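Long-range contacts in triosephosphate isomerase (Trichomonas vaginalis, PDB 4O4V), which probably catalyses the interconversion of D-glyceraldehyde 3-phosphate and dihydroxyacetone phosphate in glycolysis and gluconeogenesis, working as a homodimer: residues 218-223 and 247-251; 156-160 and 201-205. All coordinates share one frame; numbering follows the deposited sequence.

Interaction 1 of 2, residues 218-223 and 247-251; sequences CNELAA and SNVHS. With NA (sodium ion), chain B.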
loop_
_atom_site.group_PDB
_atom_site.type_symbol
_atom_site.label_atom_id
_atom_site.label_comp_id
_atom_site.label_asym_id
_atom_site.label_seq_id
_atom_site.Cartn_x
_atom_site.Cartn_y
_atom_site.Cartn_z
ATOM N N CYS A 218 17.261 -18.515 18.029
ATOM C CA CYS A 218 15.869 -18.913 18.003
ATOM C C CYS A 218 15.551 -20.039 18.975
ATOM O O CYS A 218 14.454 -20.097 19.517
ATOM C CB CYS A 218 15.440 -19.311 16.585
ATOM S SG CYS A 218 16.449 -20.582 15.777
ATOM N N ASN A 219 16.482 -20.950 19.197
ATOM C CA ASN A 219 16.172 -22.074 20.062
ATOM C C ASN A 219 15.974 -21.666 21.526
ATOM O O ASN A 219 15.040 -22.143 22.202
ATOM C CB ASN A 219 17.246 -23.158 19.957
ATOM C CG ASN A 219 17.283 -23.821 18.601
ATOM O OD1 ASN A 219 16.364 -23.658 17.798
ATOM N ND2 ASN A 219 18.335 -24.613 18.341
ATOM N N GLU A 220 16.826 -20.773 22.014
ATOM C CA GLU A 220 16.710 -20.280 23.373
ATOM C C GLU A 220 15.465 -19.416 23.533
ATOM O O GLU A 220 14.817 -19.469 24.570
ATOM C CB GLU A 220 17.972 -19.527 23.783
ATOM N N LEU A 221 15.134 -18.597 22.537
ATOM C CA LEU A 221 13.901 -17.843 22.603
ATOM C C LEU A 221 12.677 -18.739 22.602
ATOM O O LEU A 221 11.731 -18.531 23.381
ATOM C CB LEU A 221 13.827 -16.829 21.460
ATOM C CG LEU A 221 14.734 -15.610 21.585
ATOM C CD1 LEU A 221 14.947 -14.958 20.228
ATOM C CD2 LEU A 221 14.107 -14.611 22.553
ATOM N N ALA A 222 12.676 -19.745 21.742
ATOM C CA ALA A 222 11.524 -20.642 21.647
ATOM C C ALA A 222 11.226 -21.327 22.965
ATOM O O ALA A 222 10.073 -21.589 23.308
ATOM C CB ALA A 222 11.778 -21.688 20.553
ATOM N N ALA A 223 12.270 -21.675 23.702
ATOM C CA ALA A 223 12.112 -22.362 24.977
ATOM C C ALA A 223 11.461 -21.505 26.039
ATOM O O ALA A 223 10.989 -22.049 27.048
ATOM C CB ALA A 223 13.477 -22.859 25.468
ATOM N N SER A 247 12.628 -24.344 15.355
ATOM C CA SER A 247 12.881 -24.097 16.772
ATOM C C SER A 247 11.696 -24.502 17.640
ATOM O O SER A 247 11.821 -24.566 18.857
ATOM C CB SER A 247 13.258 -22.632 17.001
ATOM O OG SER A 247 12.160 -21.765 16.847
ATOM N N ASN A 248 10.537 -24.767 17.031
ATOM C CA ASN A 248 9.340 -25.172 17.770
ATOM C C ASN A 248 9.595 -26.386 18.648
ATOM O O ASN A 248 8.941 -26.559 19.684
ATOM C CB ASN A 248 8.165 -25.472 16.832
ATOM C CG ASN A 248 8.309 -26.800 16.086
ATOM O OD1 ASN A 248 7.978 -27.863 16.624
ATOM N ND2 ASN A 248 8.798 -26.752 14.856
ATOM N N VAL A 249 10.562 -27.224 18.280
ATOM C CA VAL A 249 10.817 -28.429 19.051
ATOM C C VAL A 249 11.400 -28.112 20.420
ATOM O O VAL A 249 11.391 -28.979 21.296
ATOM C CB VAL A 249 11.727 -29.404 18.294
ATOM C CG1 VAL A 249 11.109 -29.794 16.942
ATOM C CG2 VAL A 249 13.122 -28.849 18.118
ATOM N N HIS A 250 11.867 -26.884 20.652
ATOM C CA HIS A 250 12.390 -26.465 21.952
ATOM C C HIS A 250 11.361 -25.776 22.816
ATOM O O HIS A 250 11.641 -25.446 23.960
ATOM C CB HIS A 250 13.599 -25.556 21.778
ATOM C CG HIS A 250 14.685 -26.204 21.007
ATOM N ND1 HIS A 250 15.494 -27.179 21.553
ATOM C CD2 HIS A 250 15.058 -26.078 19.717
ATOM C CE1 HIS A 250 16.344 -27.596 20.630
ATOM N NE2 HIS A 250 16.106 -26.935 19.512
ATOM N N SER A 251 10.171 -25.545 22.285
ATOM C CA SER A 251 9.112 -24.885 23.025
ATOM C C SER A 251 8.210 -25.952 23.592
ATOM O O SER A 251 7.702 -26.791 22.873
ATOM C CB SER A 251 8.340 -23.935 22.102
ATOM O OG SER A 251 7.427 -23.125 22.829
HETATM NA NA NA B . 7.912 -21.169 24.107
HETATM O O HOH W 1 5.974 -21.890 25.286
#
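Asn219 lays its side chain against the ring of His250, the amide and imidazole planes turned 40° from each other. The CB of Asn219 sits over one face of the ring, 4.1 Å from the His250 centroid, in a CH-pi contact. The amide beyond it leans over the CD2-NE2 side, with Asn219 OD1 3.4 Å from His250 CD2. The two nitrogens there, Asn219 ND2 and His250 NE2, are badly angled for a hydrogen bond, so the pair is held by packing. Val249 CG2 also packs on a face of the imidazole, toward its rim.

Deeper in, the methyl of Ala222 points at the 3-10 turn and presses on its backbone, CB lying 3.3 Å from Ser247 O. Ser247 also faces the helix, but its hydroxyl is hydrogen-bonded to Ile244 O, back toward helix 240-246.

At the far end the polar groups converge on a sodium ion. Ala222 O binds it at 2.3 Å, and Ser251 OG, swung away from its own backbone N (chi1 -171°), does so at 2.4 Å. These two oxygens, Ala222 O and Ser251 OG, lie 3.1 Å apart as shared ligands of the ion, not as a hydrogen-bonded pair. Water 1 and the carbonyls of Cys224 and Val227 complete five ligands, mostly carbonyl oxygens as suits a hard monovalent ion, in a site joining helix 218-222 of the TIM barrel to its C-terminal tail.

Interaction 2 of 2, residues 156-160 and 201-205; sequences GKWDD and IANKV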
loop_
_atom_site.group_PDB
_atom_site.type_symbol
_atom_site.label_atom_id
_atom_site.label_comp_id
_atom_site.label_asym_id
_atom_site.label_seq_id
_atom_site.Cartn_x
_atom_site.Cartn_y
_atom_site.Cartn_z
ATOM N N GLY A 156 -16.286 -13.828 19.538
ATOM C CA GLY A 156 -15.995 -15.098 18.896
ATOM C C GLY A 156 -14.773 -15.153 17.998
ATOM O O GLY A 156 -14.558 -16.181 17.359
ATOM N N LYS A 157 -13.983 -14.080 17.931
ATOM C CA LYS A 157 -12.891 -14.003 16.972
ATOM C C LYS A 157 -11.497 -14.135 17.569
ATOM O O LYS A 157 -10.517 -14.019 16.829
ATOM C CB LYS A 157 -12.994 -12.691 16.187
ATOM C CG LYS A 157 -14.133 -12.628 15.202
ATOM C CD LYS A 157 -13.927 -13.588 14.073
ATOM C CE LYS A 157 -14.975 -13.419 13.003
ATOM N NZ LYS A 157 -14.603 -14.191 11.796
ATOM N N TRP A 158 -11.374 -14.447 18.865
ATOM C CA TRP A 158 -10.032 -14.528 19.436
ATOM C C TRP A 158 -9.200 -15.696 18.905
ATOM O O TRP A 158 -7.980 -15.652 18.961
ATOM C CB TRP A 158 -10.068 -14.549 20.961
ATOM C CG TRP A 158 -10.271 -13.174 21.563
ATOM C CD1 TRP A 158 -11.457 -12.641 22.020
ATOM C CD2 TRP A 158 -9.270 -12.199 21.791
ATOM N NE1 TRP A 158 -11.223 -11.368 22.503
ATOM C CE2 TRP A 158 -9.896 -11.080 22.383
ATOM C CE3 TRP A 158 -7.899 -12.159 21.564
ATOM C CZ2 TRP A 158 -9.194 -9.946 22.739
ATOM C CZ3 TRP A 158 -7.208 -11.043 21.916
ATOM C CH2 TRP A 158 -7.860 -9.941 22.524
ATOM N N ASP A 159 -9.845 -16.722 18.375
ATOM C CA ASP A 159 -9.150 -17.819 17.712
ATOM C C ASP A 159 -8.376 -17.356 16.494
ATOM O O ASP A 159 -7.456 -18.045 16.072
ATOM C CB ASP A 159 -10.120 -18.936 17.252
ATOM C CG ASP A 159 -10.732 -19.723 18.380
ATOM O OD1 ASP A 159 -10.138 -19.837 19.461
ATOM O OD2 ASP A 159 -11.824 -20.274 18.146
ATOM N N ASP A 160 -8.711 -16.179 15.966
ATOM C CA ASP A 160 -8.138 -15.633 14.737
ATOM C C ASP A 160 -7.187 -14.468 14.984
ATOM O O ASP A 160 -6.841 -13.759 14.044
ATOM C CB ASP A 160 -9.294 -15.237 13.831
ATOM C CG ASP A 160 -10.032 -16.435 13.267
ATOM O OD1 ASP A 160 -9.579 -17.588 13.392
ATOM O OD2 ASP A 160 -11.095 -16.198 12.676
ATOM N N ILE A 201 -9.086 -17.096 27.074
ATOM C CA ILE A 201 -8.515 -16.410 25.928
ATOM C C ILE A 201 -7.004 -16.278 26.098
ATOM O O ILE A 201 -6.244 -16.557 25.138
ATOM C CB ILE A 201 -9.217 -15.057 25.706
ATOM C CG1 ILE A 201 -10.643 -15.311 25.196
ATOM C CG2 ILE A 201 -8.428 -14.167 24.703
ATOM C CD1 ILE A 201 -11.550 -14.089 25.216
ATOM N N ALA A 202 -6.529 -15.866 27.267
ATOM C CA ALA A 202 -5.102 -15.699 27.474
ATOM C C ALA A 202 -4.366 -16.994 27.220
ATOM O O ALA A 202 -3.205 -16.965 26.722
ATOM C CB ALA A 202 -4.850 -15.197 28.870
ATOM N N ASN A 203 -4.962 -18.123 27.567
ATOM C CA ASN A 203 -4.293 -19.403 27.408
ATOM C C ASN A 203 -4.253 -19.902 25.973
ATOM O O ASN A 203 -3.470 -20.823 25.688
ATOM C CB ASN A 203 -4.926 -20.478 28.306
ATOM C CG ASN A 203 -4.435 -20.378 29.722
ATOM O OD1 ASN A 203 -3.284 -20.026 29.949
ATOM N ND2 ASN A 203 -5.307 -20.611 30.687
ATOM N N LYS A 204 -5.083 -19.356 25.104
ATOM C CA LYS A 204 -5.103 -19.822 23.709
ATOM C C LYS A 204 -4.414 -18.886 22.733
ATOM O O LYS A 204 -3.988 -19.326 21.659
ATOM C CB LYS A 204 -6.526 -20.154 23.237
ATOM C CG LYS A 204 -7.413 -19.012 23.005
ATOM C CD LYS A 204 -8.819 -19.525 22.605
ATOM C CE LYS A 204 -9.794 -18.414 22.232
ATOM N NZ LYS A 204 -11.154 -18.996 21.954
ATOM N N VAL A 205 -4.308 -17.604 23.041
ATOM C CA VAL A 205 -3.704 -16.654 22.079
ATOM C C VAL A 205 -2.195 -16.848 21.996
ATOM O O VAL A 205 -1.479 -16.818 23.007
ATOM C CB VAL A 205 -4.066 -15.196 22.467
ATOM C CG1 VAL A 205 -3.332 -14.172 21.602
ATOM C CG2 VAL A 205 -5.547 -14.983 22.316
HETATM O O HOH W 2 -6.114 -17.690 19.687
#
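Ile201 covers one face of the Trp158 indole with two of its methyls, and this is the close-packed half of the contact. CD1 stands over the five-membered ring, 3.9 Å from its centroid in a CH-pi contact, and comes to 3.5 Å from Trp158 CD1. CG2 rests on the same face farther along, 3.6 Å from Trp158 CD2, near the junction of the two rings. Both branches reach the indole because CG1 stands beside the backbone N of Ile201 (chi1 -71°) while CG2 takes the position anti to it, and an extended chi2 (168°) carries CD1 on from CG1 to the five-membered ring. Val205 extends the apolar patch, its CG2 3.8 Å from Trp158 CE3. Leu193 of helix 179-197 touches both Trp158 and Val205, and Ile150 and Ile153, in the loop after helix 138-149, also pack on the indole.

The outer side is looser and polar. Asp159 starts out pointing away from helix 199-204, yet its carboxylate turns back to meet Lys204, whose chain runs extended beyond CG and brings its CE past the CB of Trp158. Lys204 NZ donates to Asp159 OD1 at 2.8 Å, a salt bridge through one carboxylate oxygen, approached from above the carboxylate plane, 46° out of it. Between the backbones a water bridges the gap: water 2 gives a hydrogen bond to Trp158 O at 2.9 Å and a weak one to Lys204 O.

The chemistry thus divides between an apolar side and a charged one. Dispersion and CH-pi contacts join the indole to the helix, whereas the charged pair, both of whose residues are solvent-exposed, is likely to be partly screened by water and to add less to stability than its short length suggests.

Followed from the N terminus, the chain first reaches residues 156-160, part of the loop between helix 138-149 and strand 161-165. Interaction 2 closes when helix 199-204 returns to that loop, enclosing strand 161-165 and helix 179-197 and ending just before strand 207-209, which lies beside strand 161-165 in the barrel. Interaction 1 opens afterwards at helix 218-222 and closes at the C-terminal tail, with strand 229-232 and helix 240-246 in between. The two therefore follow in series, neither nested nor crossed. Their centres are 22 Å apart and their nearest atoms about 11 Å, yet helix 179-197 packs against segments of both, on Leu221 of 218-223 and on Trp158 and Val205 of interaction 2.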